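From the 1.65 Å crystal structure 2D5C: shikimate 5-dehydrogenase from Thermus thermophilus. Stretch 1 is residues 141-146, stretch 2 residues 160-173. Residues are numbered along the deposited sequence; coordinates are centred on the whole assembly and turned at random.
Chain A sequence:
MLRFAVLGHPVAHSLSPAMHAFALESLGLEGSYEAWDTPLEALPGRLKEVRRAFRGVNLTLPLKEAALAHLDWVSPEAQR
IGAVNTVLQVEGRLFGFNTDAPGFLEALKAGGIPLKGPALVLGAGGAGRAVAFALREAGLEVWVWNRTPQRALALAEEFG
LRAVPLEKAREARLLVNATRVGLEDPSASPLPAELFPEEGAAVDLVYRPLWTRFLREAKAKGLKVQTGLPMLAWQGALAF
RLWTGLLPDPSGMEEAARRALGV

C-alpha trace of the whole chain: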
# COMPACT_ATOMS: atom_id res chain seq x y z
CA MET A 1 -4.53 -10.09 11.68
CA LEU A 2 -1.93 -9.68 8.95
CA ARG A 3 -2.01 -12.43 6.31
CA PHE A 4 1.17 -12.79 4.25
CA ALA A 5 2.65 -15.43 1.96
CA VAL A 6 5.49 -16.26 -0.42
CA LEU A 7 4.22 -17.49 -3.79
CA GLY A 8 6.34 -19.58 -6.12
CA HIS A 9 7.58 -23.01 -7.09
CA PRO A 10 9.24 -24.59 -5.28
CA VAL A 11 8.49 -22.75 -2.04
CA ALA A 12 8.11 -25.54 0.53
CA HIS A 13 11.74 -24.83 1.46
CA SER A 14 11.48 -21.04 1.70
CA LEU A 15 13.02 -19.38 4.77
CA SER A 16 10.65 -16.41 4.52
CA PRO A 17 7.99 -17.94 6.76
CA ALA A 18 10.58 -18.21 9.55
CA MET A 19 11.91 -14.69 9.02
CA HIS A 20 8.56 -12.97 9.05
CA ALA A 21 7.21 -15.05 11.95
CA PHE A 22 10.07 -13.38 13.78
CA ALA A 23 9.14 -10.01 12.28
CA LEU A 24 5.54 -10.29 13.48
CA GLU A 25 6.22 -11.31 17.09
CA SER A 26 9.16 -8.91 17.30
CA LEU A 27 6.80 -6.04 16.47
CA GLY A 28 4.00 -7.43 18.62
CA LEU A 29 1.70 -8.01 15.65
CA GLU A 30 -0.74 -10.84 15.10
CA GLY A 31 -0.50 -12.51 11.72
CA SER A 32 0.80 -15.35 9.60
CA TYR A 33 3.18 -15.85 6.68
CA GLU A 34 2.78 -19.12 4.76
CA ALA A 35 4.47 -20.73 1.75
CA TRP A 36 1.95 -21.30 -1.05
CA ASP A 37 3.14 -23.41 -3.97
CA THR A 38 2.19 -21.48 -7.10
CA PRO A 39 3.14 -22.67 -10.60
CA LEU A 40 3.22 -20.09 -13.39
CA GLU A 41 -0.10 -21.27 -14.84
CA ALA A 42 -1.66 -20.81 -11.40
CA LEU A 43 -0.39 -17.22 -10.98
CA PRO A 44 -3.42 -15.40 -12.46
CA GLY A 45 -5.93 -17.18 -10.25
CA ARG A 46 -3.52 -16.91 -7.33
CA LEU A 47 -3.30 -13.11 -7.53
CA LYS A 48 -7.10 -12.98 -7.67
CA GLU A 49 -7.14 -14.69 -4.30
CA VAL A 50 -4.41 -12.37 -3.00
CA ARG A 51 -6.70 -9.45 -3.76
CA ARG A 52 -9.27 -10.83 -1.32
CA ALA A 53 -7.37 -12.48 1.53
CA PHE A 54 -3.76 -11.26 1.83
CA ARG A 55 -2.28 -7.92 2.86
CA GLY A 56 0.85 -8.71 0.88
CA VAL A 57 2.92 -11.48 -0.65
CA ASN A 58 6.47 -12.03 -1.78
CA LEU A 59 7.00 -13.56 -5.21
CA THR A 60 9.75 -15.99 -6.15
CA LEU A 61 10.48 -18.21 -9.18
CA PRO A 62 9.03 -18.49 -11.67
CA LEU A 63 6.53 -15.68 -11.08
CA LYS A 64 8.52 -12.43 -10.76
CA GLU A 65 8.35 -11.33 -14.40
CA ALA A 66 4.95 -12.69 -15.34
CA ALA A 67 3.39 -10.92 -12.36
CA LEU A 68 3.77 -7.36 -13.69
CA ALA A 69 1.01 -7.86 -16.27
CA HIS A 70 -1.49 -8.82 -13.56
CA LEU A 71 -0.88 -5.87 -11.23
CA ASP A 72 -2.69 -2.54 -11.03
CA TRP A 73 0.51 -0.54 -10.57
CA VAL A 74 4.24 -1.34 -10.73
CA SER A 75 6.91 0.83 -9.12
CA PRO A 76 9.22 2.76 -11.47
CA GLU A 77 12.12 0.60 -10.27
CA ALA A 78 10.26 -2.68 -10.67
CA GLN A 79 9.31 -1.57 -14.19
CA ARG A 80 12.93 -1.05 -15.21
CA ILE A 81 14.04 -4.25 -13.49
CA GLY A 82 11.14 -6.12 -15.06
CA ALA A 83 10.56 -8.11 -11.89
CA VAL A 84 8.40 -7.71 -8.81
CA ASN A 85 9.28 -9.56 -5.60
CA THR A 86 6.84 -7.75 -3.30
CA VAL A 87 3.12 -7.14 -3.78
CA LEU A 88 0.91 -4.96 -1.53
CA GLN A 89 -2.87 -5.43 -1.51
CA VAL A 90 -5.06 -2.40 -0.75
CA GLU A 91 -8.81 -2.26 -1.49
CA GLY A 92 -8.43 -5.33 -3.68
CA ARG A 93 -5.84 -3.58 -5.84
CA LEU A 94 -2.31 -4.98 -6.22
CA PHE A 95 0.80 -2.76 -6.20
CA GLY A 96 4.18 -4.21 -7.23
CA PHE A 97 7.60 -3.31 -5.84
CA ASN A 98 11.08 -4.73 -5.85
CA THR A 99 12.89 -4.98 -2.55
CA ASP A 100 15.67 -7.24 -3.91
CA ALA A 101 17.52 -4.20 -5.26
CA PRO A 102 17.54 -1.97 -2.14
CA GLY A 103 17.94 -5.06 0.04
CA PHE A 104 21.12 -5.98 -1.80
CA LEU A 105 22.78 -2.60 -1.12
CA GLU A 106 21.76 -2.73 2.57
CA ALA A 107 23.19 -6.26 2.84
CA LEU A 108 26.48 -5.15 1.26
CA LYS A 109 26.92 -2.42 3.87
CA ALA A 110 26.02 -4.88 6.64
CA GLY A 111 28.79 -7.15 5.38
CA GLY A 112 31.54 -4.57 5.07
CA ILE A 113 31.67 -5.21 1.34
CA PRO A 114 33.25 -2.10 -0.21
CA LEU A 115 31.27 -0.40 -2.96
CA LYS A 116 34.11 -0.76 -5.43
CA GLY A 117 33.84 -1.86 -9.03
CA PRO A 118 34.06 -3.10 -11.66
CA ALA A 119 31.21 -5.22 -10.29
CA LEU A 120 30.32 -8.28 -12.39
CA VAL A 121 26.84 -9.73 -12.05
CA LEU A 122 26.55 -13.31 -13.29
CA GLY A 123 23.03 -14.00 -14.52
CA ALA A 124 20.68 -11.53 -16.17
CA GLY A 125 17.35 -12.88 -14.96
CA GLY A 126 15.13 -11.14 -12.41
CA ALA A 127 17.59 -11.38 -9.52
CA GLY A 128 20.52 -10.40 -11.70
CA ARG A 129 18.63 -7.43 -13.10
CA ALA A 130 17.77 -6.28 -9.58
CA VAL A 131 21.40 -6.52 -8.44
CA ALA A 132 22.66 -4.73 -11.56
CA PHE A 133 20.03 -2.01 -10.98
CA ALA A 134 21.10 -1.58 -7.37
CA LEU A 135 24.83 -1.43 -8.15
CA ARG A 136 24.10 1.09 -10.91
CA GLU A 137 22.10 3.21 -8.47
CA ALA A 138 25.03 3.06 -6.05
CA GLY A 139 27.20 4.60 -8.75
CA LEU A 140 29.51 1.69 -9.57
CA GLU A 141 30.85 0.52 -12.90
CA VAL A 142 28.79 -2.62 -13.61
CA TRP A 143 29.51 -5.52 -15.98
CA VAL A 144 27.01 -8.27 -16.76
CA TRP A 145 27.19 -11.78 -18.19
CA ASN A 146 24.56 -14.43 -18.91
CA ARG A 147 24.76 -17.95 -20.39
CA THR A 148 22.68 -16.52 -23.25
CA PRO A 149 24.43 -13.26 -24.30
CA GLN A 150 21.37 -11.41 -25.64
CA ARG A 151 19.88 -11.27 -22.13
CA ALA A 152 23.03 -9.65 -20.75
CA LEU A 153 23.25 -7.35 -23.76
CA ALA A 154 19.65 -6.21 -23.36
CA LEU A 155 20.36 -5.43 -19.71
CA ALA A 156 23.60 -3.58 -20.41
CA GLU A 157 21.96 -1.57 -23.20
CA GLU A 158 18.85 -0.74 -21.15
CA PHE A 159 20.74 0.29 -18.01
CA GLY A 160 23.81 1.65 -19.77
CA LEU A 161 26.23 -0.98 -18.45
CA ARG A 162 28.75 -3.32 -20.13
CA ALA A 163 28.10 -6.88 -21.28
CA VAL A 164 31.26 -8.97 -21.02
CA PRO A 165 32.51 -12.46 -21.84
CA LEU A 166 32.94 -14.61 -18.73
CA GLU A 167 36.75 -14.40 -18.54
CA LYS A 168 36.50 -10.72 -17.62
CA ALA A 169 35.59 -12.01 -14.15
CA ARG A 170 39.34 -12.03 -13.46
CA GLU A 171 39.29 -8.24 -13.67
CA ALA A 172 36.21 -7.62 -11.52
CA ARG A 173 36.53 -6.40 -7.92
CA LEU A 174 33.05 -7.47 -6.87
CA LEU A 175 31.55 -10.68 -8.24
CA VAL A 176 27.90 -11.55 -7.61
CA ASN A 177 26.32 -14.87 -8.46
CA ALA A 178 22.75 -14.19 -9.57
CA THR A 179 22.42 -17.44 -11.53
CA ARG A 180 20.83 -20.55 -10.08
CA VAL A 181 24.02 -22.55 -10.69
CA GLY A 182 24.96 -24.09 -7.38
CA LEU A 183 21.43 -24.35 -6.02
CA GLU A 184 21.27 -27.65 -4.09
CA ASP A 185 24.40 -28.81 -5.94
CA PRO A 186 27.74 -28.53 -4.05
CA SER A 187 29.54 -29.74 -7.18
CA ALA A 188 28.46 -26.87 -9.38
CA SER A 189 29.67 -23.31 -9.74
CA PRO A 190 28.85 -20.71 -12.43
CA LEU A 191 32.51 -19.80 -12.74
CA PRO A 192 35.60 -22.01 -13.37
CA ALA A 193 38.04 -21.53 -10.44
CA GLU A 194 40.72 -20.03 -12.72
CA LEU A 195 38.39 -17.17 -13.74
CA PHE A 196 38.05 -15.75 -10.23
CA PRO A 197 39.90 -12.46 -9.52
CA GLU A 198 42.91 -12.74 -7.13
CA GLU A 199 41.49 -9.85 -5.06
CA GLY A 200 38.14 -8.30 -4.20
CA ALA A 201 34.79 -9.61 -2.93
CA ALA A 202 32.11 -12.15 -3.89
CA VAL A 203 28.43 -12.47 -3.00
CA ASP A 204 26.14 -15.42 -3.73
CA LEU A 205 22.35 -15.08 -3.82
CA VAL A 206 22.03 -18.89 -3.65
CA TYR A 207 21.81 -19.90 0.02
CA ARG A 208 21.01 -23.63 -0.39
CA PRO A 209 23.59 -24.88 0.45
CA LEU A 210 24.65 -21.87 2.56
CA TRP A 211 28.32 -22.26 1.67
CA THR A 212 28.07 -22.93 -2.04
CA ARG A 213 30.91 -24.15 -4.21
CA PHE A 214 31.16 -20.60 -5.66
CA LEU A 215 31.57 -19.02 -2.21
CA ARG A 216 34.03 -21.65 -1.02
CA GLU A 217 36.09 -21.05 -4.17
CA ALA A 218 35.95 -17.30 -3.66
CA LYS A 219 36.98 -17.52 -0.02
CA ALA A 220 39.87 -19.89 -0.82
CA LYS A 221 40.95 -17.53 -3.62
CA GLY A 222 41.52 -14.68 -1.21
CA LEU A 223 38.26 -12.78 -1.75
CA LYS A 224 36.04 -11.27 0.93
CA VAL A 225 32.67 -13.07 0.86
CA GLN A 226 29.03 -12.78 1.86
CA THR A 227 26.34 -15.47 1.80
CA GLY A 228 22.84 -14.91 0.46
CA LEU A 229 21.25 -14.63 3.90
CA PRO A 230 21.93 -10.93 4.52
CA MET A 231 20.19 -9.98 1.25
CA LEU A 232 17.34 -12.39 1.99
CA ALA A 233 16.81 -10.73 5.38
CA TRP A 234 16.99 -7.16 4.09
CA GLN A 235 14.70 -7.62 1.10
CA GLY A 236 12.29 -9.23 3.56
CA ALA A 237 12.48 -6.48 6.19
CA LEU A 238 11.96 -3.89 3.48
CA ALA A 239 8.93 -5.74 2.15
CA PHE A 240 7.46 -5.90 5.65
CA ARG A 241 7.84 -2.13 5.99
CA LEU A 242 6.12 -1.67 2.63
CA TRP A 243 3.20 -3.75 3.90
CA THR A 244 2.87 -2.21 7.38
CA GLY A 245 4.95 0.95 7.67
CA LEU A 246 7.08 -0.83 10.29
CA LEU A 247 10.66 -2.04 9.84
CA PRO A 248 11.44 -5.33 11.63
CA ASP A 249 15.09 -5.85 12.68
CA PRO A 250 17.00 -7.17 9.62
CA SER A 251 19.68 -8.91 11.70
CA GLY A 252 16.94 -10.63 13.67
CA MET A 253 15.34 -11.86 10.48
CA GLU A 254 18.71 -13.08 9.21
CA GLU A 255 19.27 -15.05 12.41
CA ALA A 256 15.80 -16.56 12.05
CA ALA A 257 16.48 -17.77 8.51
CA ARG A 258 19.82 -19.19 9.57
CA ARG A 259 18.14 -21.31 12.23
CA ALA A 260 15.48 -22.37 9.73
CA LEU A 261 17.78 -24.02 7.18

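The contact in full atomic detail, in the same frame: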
# COMPACT_ATOMS: atom_id res chain seq x y z
N GLU A 141 30.68 0.97 -11.53
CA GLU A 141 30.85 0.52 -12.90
C GLU A 141 30.37 -0.94 -12.85
O GLU A 141 30.93 -1.74 -12.10
CB GLU A 141 32.32 0.54 -13.29
CG GLU A 141 32.62 -0.03 -14.67
CD GLU A 141 34.09 0.08 -15.05
OE1 GLU A 141 34.43 -0.25 -16.20
OE2 GLU A 141 34.91 0.48 -14.19
N VAL A 142 29.35 -1.27 -13.63
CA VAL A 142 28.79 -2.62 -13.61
C VAL A 142 28.97 -3.38 -14.93
O VAL A 142 28.78 -2.81 -16.01
CB VAL A 142 27.27 -2.57 -13.27
CG1 VAL A 142 26.72 -3.98 -13.05
CG2 VAL A 142 27.04 -1.72 -12.04
N TRP A 143 29.36 -4.65 -14.82
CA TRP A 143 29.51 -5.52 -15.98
C TRP A 143 28.49 -6.63 -15.77
O TRP A 143 28.17 -6.97 -14.63
CB TRP A 143 30.89 -6.15 -16.05
CG TRP A 143 32.01 -5.20 -16.21
CD1 TRP A 143 31.94 -3.89 -16.59
CD2 TRP A 143 33.39 -5.48 -16.01
NE1 TRP A 143 33.20 -3.34 -16.64
CE2 TRP A 143 34.11 -4.30 -16.29
CE3 TRP A 143 34.10 -6.63 -15.62
CZ2 TRP A 143 35.51 -4.23 -16.19
CZ3 TRP A 143 35.49 -6.56 -15.53
CH2 TRP A 143 36.17 -5.36 -15.81
N VAL A 144 27.98 -7.19 -16.87
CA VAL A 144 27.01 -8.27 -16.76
C VAL A 144 27.32 -9.40 -17.75
O VAL A 144 27.84 -9.17 -18.84
CB VAL A 144 25.57 -7.76 -17.05
CG1 VAL A 144 25.18 -6.67 -16.04
CG2 VAL A 144 25.49 -7.19 -18.47
N TRP A 145 26.99 -10.61 -17.35
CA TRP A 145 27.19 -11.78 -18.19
C TRP A 145 25.99 -12.69 -17.97
O TRP A 145 25.37 -12.68 -16.90
CB TRP A 145 28.47 -12.51 -17.79
CG TRP A 145 28.66 -13.81 -18.49
CD1 TRP A 145 29.26 -14.02 -19.70
CD2 TRP A 145 28.19 -15.09 -18.04
NE1 TRP A 145 29.19 -15.36 -20.03
CE2 TRP A 145 28.54 -16.03 -19.03
CE3 TRP A 145 27.51 -15.54 -16.90
CZ2 TRP A 145 28.24 -17.39 -18.92
CZ3 TRP A 145 27.21 -16.89 -16.78
CH2 TRP A 145 27.57 -17.80 -17.79
N ASN A 146 25.66 -13.49 -18.99
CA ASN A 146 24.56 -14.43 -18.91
C ASN A 146 24.88 -15.59 -19.85
O ASN A 146 25.52 -15.37 -20.88
CB ASN A 146 23.26 -13.76 -19.35
CG ASN A 146 22.04 -14.59 -19.02
OD1 ASN A 146 21.76 -14.85 -17.85
ND2 ASN A 146 21.30 -15.01 -20.04
N GLY A 160 22.59 0.93 -19.45
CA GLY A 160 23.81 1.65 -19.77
C GLY A 160 25.02 1.06 -19.08
O GLY A 160 25.87 1.78 -18.56
N LEU A 161 25.11 -0.27 -19.08
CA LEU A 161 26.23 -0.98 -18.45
C LEU A 161 27.10 -1.62 -19.54
O LEU A 161 27.06 -1.20 -20.69
CB LEU A 161 25.70 -2.07 -17.52
CG LEU A 161 24.52 -1.61 -16.65
CD1 LEU A 161 23.99 -2.77 -15.81
CD2 LEU A 161 24.99 -0.47 -15.77
N ARG A 162 27.88 -2.64 -19.17
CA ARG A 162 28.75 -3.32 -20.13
C ARG A 162 28.56 -4.83 -20.08
O ARG A 162 28.68 -5.44 -19.01
CB ARG A 162 30.21 -2.98 -19.82
CG ARG A 162 31.21 -3.67 -20.74
CD ARG A 162 32.65 -3.39 -20.34
NE ARG A 162 33.58 -4.02 -21.27
CZ ARG A 162 34.90 -4.05 -21.12
NH1 ARG A 162 35.47 -3.47 -20.07
NH2 ARG A 162 35.66 -4.66 -22.03
N ALA A 163 28.25 -5.44 -21.22
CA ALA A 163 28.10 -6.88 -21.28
C ALA A 163 29.48 -7.43 -21.58
O ALA A 163 30.16 -6.95 -22.49
CB ALA A 163 27.12 -7.27 -22.39
N VAL A 164 29.92 -8.43 -20.82
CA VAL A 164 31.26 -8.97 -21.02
C VAL A 164 31.30 -10.48 -21.13
O VAL A 164 30.36 -11.18 -20.73
CB VAL A 164 32.21 -8.56 -19.86
CG1 VAL A 164 32.24 -7.06 -19.72
CG2 VAL A 164 31.75 -9.19 -18.55
N PRO A 165 32.38 -11.01 -21.73
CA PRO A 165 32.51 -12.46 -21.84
C PRO A 165 32.92 -12.88 -20.44
O PRO A 165 33.48 -12.06 -19.69
CB PRO A 165 33.62 -12.63 -22.88
CG PRO A 165 34.44 -11.39 -22.72
CD PRO A 165 33.40 -10.32 -22.54
N LEU A 166 32.66 -14.13 -20.07
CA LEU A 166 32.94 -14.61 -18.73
C LEU A 166 34.36 -14.46 -18.17
O LEU A 166 34.53 -14.28 -16.96
CB LEU A 166 32.52 -16.07 -18.61
CG LEU A 166 32.47 -16.65 -17.20
CD1 LEU A 166 31.43 -15.92 -16.37
CD2 LEU A 166 32.12 -18.14 -17.28
N GLU A 167 35.37 -14.50 -19.03
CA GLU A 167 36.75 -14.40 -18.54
C GLU A 167 37.11 -13.04 -17.94
O GLU A 167 38.12 -12.90 -17.27
CB GLU A 167 37.76 -14.78 -19.63
CG GLU A 167 37.96 -13.77 -20.76
CD GLU A 167 37.12 -14.06 -21.99
OE1 GLU A 167 37.40 -13.45 -23.04
OE2 GLU A 167 36.19 -14.89 -21.91
N LYS A 168 36.26 -12.04 -18.17
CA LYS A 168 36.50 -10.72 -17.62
C LYS A 168 36.31 -10.76 -16.10
O LYS A 168 36.60 -9.79 -15.41
CB LYS A 168 35.55 -9.70 -18.24
CG LYS A 168 35.96 -9.28 -19.64
CD LYS A 168 37.17 -8.36 -19.60
CE LYS A 168 36.83 -7.03 -18.93
NZ LYS A 168 37.96 -6.07 -18.99
N ALA A 169 35.80 -11.88 -15.59
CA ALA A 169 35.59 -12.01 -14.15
C ALA A 169 36.92 -11.85 -13.41
O ALA A 169 36.95 -11.46 -12.24
CB ALA A 169 34.96 -13.39 -13.82
N ARG A 170 38.02 -12.15 -14.09
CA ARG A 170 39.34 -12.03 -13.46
C ARG A 170 39.71 -10.59 -13.18
O ARG A 170 40.59 -10.31 -12.36
CB ARG A 170 40.42 -12.67 -14.36
CG ARG A 170 40.30 -14.18 -14.48
CD ARG A 170 41.26 -14.76 -15.52
NE ARG A 170 41.12 -14.10 -16.82
CZ ARG A 170 41.55 -14.61 -17.97
NH1 ARG A 170 42.15 -15.79 -17.99
NH2 ARG A 170 41.40 -13.93 -19.10
N GLU A 171 39.02 -9.66 -13.85
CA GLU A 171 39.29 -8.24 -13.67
C GLU A 171 38.25 -7.52 -12.81
O GLU A 171 38.35 -6.31 -12.59
CB GLU A 171 39.39 -7.55 -15.03
CG GLU A 171 40.52 -8.09 -15.88
CD GLU A 171 40.32 -7.78 -17.35
OE1 GLU A 171 40.08 -6.60 -17.68
OE2 GLU A 171 40.41 -8.73 -18.16
N ALA A 172 37.24 -8.24 -12.35
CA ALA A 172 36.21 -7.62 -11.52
C ALA A 172 36.70 -7.53 -10.08
O ALA A 172 37.56 -8.32 -9.67
CB ALA A 172 34.93 -8.46 -11.56
N ARG A 173 36.17 -6.57 -9.33
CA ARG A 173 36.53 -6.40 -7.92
C ARG A 173 35.41 -6.90 -7.03
O ARG A 173 35.62 -7.19 -5.85
CB ARG A 173 36.83 -4.93 -7.62
CG ARG A 173 38.22 -4.52 -8.07
CD ARG A 173 39.29 -5.27 -7.26
NE ARG A 173 40.52 -5.45 -8.02
CZ ARG A 173 40.79 -6.51 -8.78
NH1 ARG A 173 39.91 -7.50 -8.88
NH2 ARG A 173 41.93 -6.58 -9.45

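A short parallel β pairing can be extended by large side chains beyond its backbone hydrogen bonds, as these two stretches of shikimate 5-dehydrogenase illustrate. G160 leaves the preceding helix with a positive phi, which glycine readily accepts, and touches nothing in stretch 1. L161 follows, its CD2 4.0 Å from V142 CB and its CD1 4.1 Å from V144 CG1, an aliphatic fit between branched side chains.

The strand proper comes next. R162 N donates to V142 O (3.3 Å), R162 O accepts from V144 N (2.9 Å), and V164 N donates to V144 O (3.0 Å), so alternate residues reach across in the parallel manner. R162 lies on the same sheet face as W143, and its extended, all-t chain brings CD within 3.7 Å of W143 NE1; A163 shares the other face with V144.

Beyond the strand, the tryptophans take over; W143 is buried and has the largest area covered by the other stretch. V164 CG1 packs over the W143 ring, 4.0 Å from CG. L166, opening the 3-10 segment, lays CD1 over the W145 six-membered ring, 3.9 Å from its centroid. K168 places CE over the same W143 face as V164, while its NZ forms a salt bridge with E171 OE1 (2.5 Å); aliphatic chain and charge thus both find partners. E171 CB meets the W143 edge, and buried A172 adds a small methyl nearby.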